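Local coordinates for protein putative N-acetylneuraminate lyase ([Ruminococcus] gnavus ATCC 29149, PDB 6RB7) that belongs to the dihydrodipicolinate synthetase family, whose members are built on a (beta/alpha)8 TIM barrel, at residues Q227-R232 with G261-A266; Y251-E256 with R267-A272. One frame throughout, in Å; residues are numbered along the deposited sequence.

Interaction 1: residues Q227-R232 with G261-A266; sequences QFMSGR and GKMTEA. With BCN (bicine), chain I.
Met229 carries its CG between its own backbone N and carbonyl carbon (chi1 67°), runs straight through chi2 and bends at chi3, which lays its terminal methyl against helix 263-281. Met263, folded at both chi2 and chi3, curls its own methyl back to meet it. The two thioether chains cross at a slant and touch by their ends, Met229 CE lying 3.5 Å from Met263 CE in the modelled conformer; Met263 adopts a second conformer, which makes this closeness doubtful. The same methyl, Met229 CE, also rests 3.8 Å from Ala266 CB, one turn further along the helix. The contact thus joins helix 228-234 of the barrel to the start of helix 263-281. Val233 and Met263 of the second subunit pack on Met229 and Met263 respectively, placing it at a subunit interface. At the start of 261-266, Gly261 ends the preceding helix in a Schellman motif, and Lys262 N-caps the next one. Bicine lies beside this turn, with its C3 3.4 Å from Gly261 O and its O6 3.7 Å from Lys262 CE. Between the two segments the contact is wholly apolar, made by two methionine ends and the methyl of Ala266, and depends on shape and burial without directional bonds.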
# COMPACT_ATOMS: atom_id res chain seq x y z
N GLN A 227 -1.48 21.46 2.54
CA GLN A 227 -0.44 21.48 3.61
C GLN A 227 0.54 22.66 3.42
O GLN A 227 1.60 22.67 4.06
CB GLN A 227 0.30 20.14 3.60
CG GLN A 227 -0.62 18.96 3.80
CD GLN A 227 0.08 17.61 3.94
OE1 GLN A 227 -0.50 16.72 4.57
NE2 GLN A 227 1.31 17.44 3.40
N PHE A 228 0.20 23.63 2.57
CA PHE A 228 1.08 24.77 2.20
C PHE A 228 1.82 25.32 3.42
O PHE A 228 3.08 25.34 3.42
CB PHE A 228 0.24 25.82 1.49
CG PHE A 228 0.98 27.00 0.92
CD1 PHE A 228 1.50 27.98 1.75
CD2 PHE A 228 1.13 27.15 -0.45
CE1 PHE A 228 2.15 29.09 1.21
CE2 PHE A 228 1.73 28.28 -0.98
CZ PHE A 228 2.28 29.23 -0.15
N MET A 229 1.10 25.72 4.46
CA MET A 229 1.75 26.44 5.57
C MET A 229 2.69 25.51 6.33
O MET A 229 3.75 25.97 6.82
CB MET A 229 0.74 27.09 6.51
CG MET A 229 -0.10 26.14 7.27
SD MET A 229 -1.35 27.07 8.24
CE MET A 229 -0.34 27.95 9.41
N SER A 230 2.35 24.23 6.42
CA SER A 230 3.11 23.22 7.17
C SER A 230 4.40 22.89 6.41
O SER A 230 5.44 22.70 7.08
CB SER A 230 2.27 22.00 7.38
OG SER A 230 1.23 22.25 8.31
N GLY A 231 4.34 22.72 5.10
CA GLY A 231 5.55 22.44 4.31
C GLY A 231 6.47 23.65 4.31
O GLY A 231 7.70 23.46 4.38
N ARG A 232 5.91 24.84 4.19
CA ARG A 232 6.69 26.10 4.22
C ARG A 232 7.47 26.21 5.54
O ARG A 232 8.71 26.37 5.48
CB ARG A 232 5.76 27.27 3.98
CG ARG A 232 5.34 27.41 2.52
CD ARG A 232 6.41 27.98 1.56
NE ARG A 232 6.53 29.40 1.91
CZ ARG A 232 7.46 29.93 2.68
NH1 ARG A 232 8.48 29.26 3.14
NH2 ARG A 232 7.39 31.23 2.95
N GLY A 261 5.49 35.51 10.33
CA GLY A 261 5.30 34.75 11.57
C GLY A 261 3.88 34.87 12.10
O GLY A 261 3.66 34.60 13.28
N LYS A 262 2.92 35.26 11.25
CA LYS A 262 1.50 35.47 11.66
C LYS A 262 0.74 34.16 11.44
O LYS A 262 -0.01 34.03 10.45
CB LYS A 262 0.89 36.61 10.88
CG LYS A 262 1.46 37.97 11.25
CD LYS A 262 0.94 39.10 10.43
CE LYS A 262 1.37 40.43 11.02
NZ LYS A 262 1.12 41.54 10.08
N MET A 263 0.94 33.21 12.34
CA MET A 263 0.47 31.82 12.10
C MET A 263 -1.05 31.73 12.30
O MET A 263 -1.66 30.88 11.65
CB MET A 263 1.26 30.86 12.99
CG MET A 263 2.77 31.14 12.86
SD MET A 263 3.34 31.24 11.13
CE MET A 263 2.27 29.94 10.52
N THR A 264 -1.67 32.57 13.15
CA THR A 264 -3.14 32.53 13.32
C THR A 264 -3.80 32.98 12.00
O THR A 264 -4.76 32.33 11.52
CB THR A 264 -3.65 33.37 14.49
OG1 THR A 264 -3.11 32.72 15.63
CG2 THR A 264 -5.16 33.42 14.58
N GLU A 265 -3.32 34.08 11.44
CA GLU A 265 -3.87 34.60 10.18
C GLU A 265 -3.61 33.58 9.05
O GLU A 265 -4.51 33.35 8.22
CB GLU A 265 -3.24 35.96 9.89
CG GLU A 265 -3.61 37.00 10.94
CD GLU A 265 -2.72 37.19 12.17
OE1 GLU A 265 -1.98 36.23 12.61
OE2 GLU A 265 -2.76 38.35 12.73
N ALA A 266 -2.42 32.99 9.04
CA ALA A 266 -2.07 31.95 8.05
C ALA A 266 -3.06 30.80 8.16
O ALA A 266 -3.58 30.33 7.12
CB ALA A 266 -0.65 31.51 8.22
N1 BCN I . 4.78 38.47 15.48
C1 BCN I . 6.17 38.44 16.02
C2 BCN I . 7.21 37.58 15.28
O21 BCN I . 6.79 36.81 14.40
O22 BCN I . 8.41 37.71 15.61
C3 BCN I . 4.08 37.18 15.46
C4 BCN I . 2.65 37.25 15.96
O4 BCN I . 2.35 36.17 16.82
C5 BCN I . 4.61 39.31 14.28
C6 BCN I . 3.58 40.40 14.47
O6 BCN I . 2.28 39.86 14.58

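Interaction 2: residues Y251-E256 with R267-A272; sequences YLKLDE and RKIQYA
Helix segments 251-256 and 267-272 run nearly antiparallel, 151° between their directions, and their axes come within 9.3 Å. Leu254 and Ile269 mark the closest backbone approach, with CA atoms 6.0 Å apart. Both point their side chains across the gap: Ile269 CG2 lies 3.9 Å from Leu254 CB, while the other branch of the isoleucine, extended at chi2 (168°), carries CD1 to 3.6 Å from Lys253 CG. There the lysine chain crosses the isoleucine at about a right angle. Beyond CG it turns away, and NZ forms a salt bridge of 2.7 Å to Glu256 OE1, on the syn lone pair of the carboxylate, within its own helix. Leu254 CD2 meets the amide end of Gln270, 3.7 Å from OE1. That amide is gripped from elsewhere: NE2 bonds to Asn274 OD1 and Asp225 O, and OE1 probably accepts a backbone N-H of helix 228-234, so a buried polar group is satisfied beside an apolar partner. Phe228 packs on Leu254 and Gln270, and Phe335 on Ile269, so the antiparallel pair lies against both helix 228-234, which precedes strand 238-241 of the parallel barrel sheet, and the C-terminal helix 317-335.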
# COMPACT_ATOMS: atom_id res chain seq x y z
N TYR A 251 -3.23 32.43 -1.81
CA TYR A 251 -1.91 31.81 -1.51
C TYR A 251 -0.85 32.90 -1.34
O TYR A 251 0.07 32.69 -0.53
CB TYR A 251 -1.57 30.79 -2.58
CG TYR A 251 -2.42 29.54 -2.51
CD1 TYR A 251 -2.18 28.59 -1.53
CD2 TYR A 251 -3.49 29.33 -3.38
CE1 TYR A 251 -2.93 27.43 -1.45
CE2 TYR A 251 -4.26 28.18 -3.30
CZ TYR A 251 -3.98 27.23 -2.33
OH TYR A 251 -4.69 26.06 -2.29
N LEU A 252 -0.89 34.00 -2.11
CA LEU A 252 0.08 35.10 -1.88
C LEU A 252 -0.08 35.66 -0.47
O LEU A 252 0.94 35.89 0.20
CB LEU A 252 -0.11 36.17 -2.96
CG LEU A 252 0.40 35.78 -4.34
CD1 LEU A 252 -0.15 36.72 -5.41
CD2 LEU A 252 1.94 35.72 -4.35
N LYS A 253 -1.31 35.83 -0.03
CA LYS A 253 -1.55 36.39 1.32
C LYS A 253 -1.15 35.37 2.39
O LYS A 253 -0.57 35.77 3.40
CB LYS A 253 -3.01 36.81 1.46
CG LYS A 253 -3.26 37.58 2.76
CD LYS A 253 -2.63 38.95 2.72
CE LYS A 253 -2.93 39.72 3.99
NZ LYS A 253 -2.41 41.12 3.90
N LEU A 254 -1.39 34.09 2.15
CA LEU A 254 -0.94 33.02 3.07
C LEU A 254 0.57 33.11 3.21
O LEU A 254 1.07 33.08 4.34
CB LEU A 254 -1.39 31.68 2.50
CG LEU A 254 -1.00 30.43 3.25
CD1 LEU A 254 -1.30 30.49 4.73
CD2 LEU A 254 -1.70 29.24 2.65
N ASP A 255 1.28 33.21 2.10
CA ASP A 255 2.76 33.24 2.12
C ASP A 255 3.23 34.49 2.86
O ASP A 255 4.21 34.41 3.63
CB ASP A 255 3.30 33.14 0.70
CG ASP A 255 4.66 32.51 0.61
OD1 ASP A 255 4.95 31.68 1.47
OD2 ASP A 255 5.40 32.90 -0.30
N GLU A 256 2.56 35.62 2.66
CA GLU A 256 2.90 36.88 3.37
C GLU A 256 2.74 36.66 4.88
O GLU A 256 3.67 37.03 5.65
CB GLU A 256 1.99 38.00 2.87
CG GLU A 256 2.31 39.34 3.49
CD GLU A 256 1.22 40.36 3.18
OE1 GLU A 256 0.24 40.42 3.94
OE2 GLU A 256 1.28 40.97 2.12
N ARG A 267 -3.33 30.32 9.37
CA ARG A 267 -4.26 29.18 9.55
C ARG A 267 -5.64 29.54 9.03
O ARG A 267 -6.26 28.71 8.33
CB ARG A 267 -4.46 28.81 11.03
CG ARG A 267 -3.60 27.70 11.53
CD ARG A 267 -3.96 27.28 12.95
NE ARG A 267 -3.73 28.32 13.96
CZ ARG A 267 -2.56 28.69 14.43
NH1 ARG A 267 -1.41 28.17 13.99
NH2 ARG A 267 -2.51 29.63 15.36
N LYS A 268 -6.13 30.76 9.27
CA LYS A 268 -7.45 31.15 8.72
C LYS A 268 -7.48 30.99 7.20
O LYS A 268 -8.49 30.46 6.65
CB LYS A 268 -7.84 32.56 9.15
CG LYS A 268 -8.17 32.66 10.64
CD LYS A 268 -8.65 34.03 11.05
CE LYS A 268 -9.21 34.04 12.46
NZ LYS A 268 -8.11 33.98 13.46
N ILE A 269 -6.42 31.47 6.54
CA ILE A 269 -6.39 31.42 5.06
C ILE A 269 -6.26 29.96 4.60
O ILE A 269 -6.95 29.55 3.68
CB ILE A 269 -5.29 32.33 4.51
CG1 ILE A 269 -5.56 33.79 4.91
CG2 ILE A 269 -5.24 32.17 3.00
CD1 ILE A 269 -4.41 34.70 4.66
N GLN A 270 -5.34 29.21 5.22
CA GLN A 270 -5.15 27.79 4.86
C GLN A 270 -6.49 27.05 4.98
O GLN A 270 -6.85 26.23 4.07
CB GLN A 270 -4.09 27.15 5.74
CG GLN A 270 -3.82 25.69 5.38
CD GLN A 270 -2.94 25.59 4.17
OE1 GLN A 270 -1.74 25.92 4.26
NE2 GLN A 270 -3.50 25.13 3.03
N TYR A 271 -7.23 27.29 6.06
CA TYR A 271 -8.50 26.55 6.26
C TYR A 271 -9.52 26.95 5.19
O TYR A 271 -10.25 26.10 4.71
CB TYR A 271 -9.04 26.75 7.68
CG TYR A 271 -8.43 25.85 8.71
CD1 TYR A 271 -7.06 25.67 8.82
CD2 TYR A 271 -9.22 25.20 9.64
CE1 TYR A 271 -6.50 24.86 9.79
CE2 TYR A 271 -8.68 24.37 10.61
CZ TYR A 271 -7.31 24.19 10.68
OH TYR A 271 -6.80 23.39 11.67
N ALA A 272 -9.55 28.22 4.81
CA ALA A 272 -10.47 28.69 3.76
C ALA A 272 -10.08 28.07 2.41
O ALA A 272 -10.98 27.62 1.70
CB ALA A 272 -10.45 30.18 3.68

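Overall arrangement
Interactions 1 and 2 share helix 263-281, taking successive turns of it, and their centres are 7 Å apart. Two polar ties join them: Arg232 NE forms a salt bridge of 2.8 Å with Asp255 OD1, and Met229 N probably donates to Gln270 OE1 at 2.9 Å. Packing adds to these, with Leu254 CD1 3.3 Å from Ala266 O. Helix 228-234 is thus fastened to both arms of the antiparallel hairpin formed by helices 248-259 and 263-281. Bicine sits at the hairpin's turn, near Gly261 and Lys262 of interaction 1, and about 12 Å from the side chain of Lys253 in interaction 2. Both contacts also touch the second subunit.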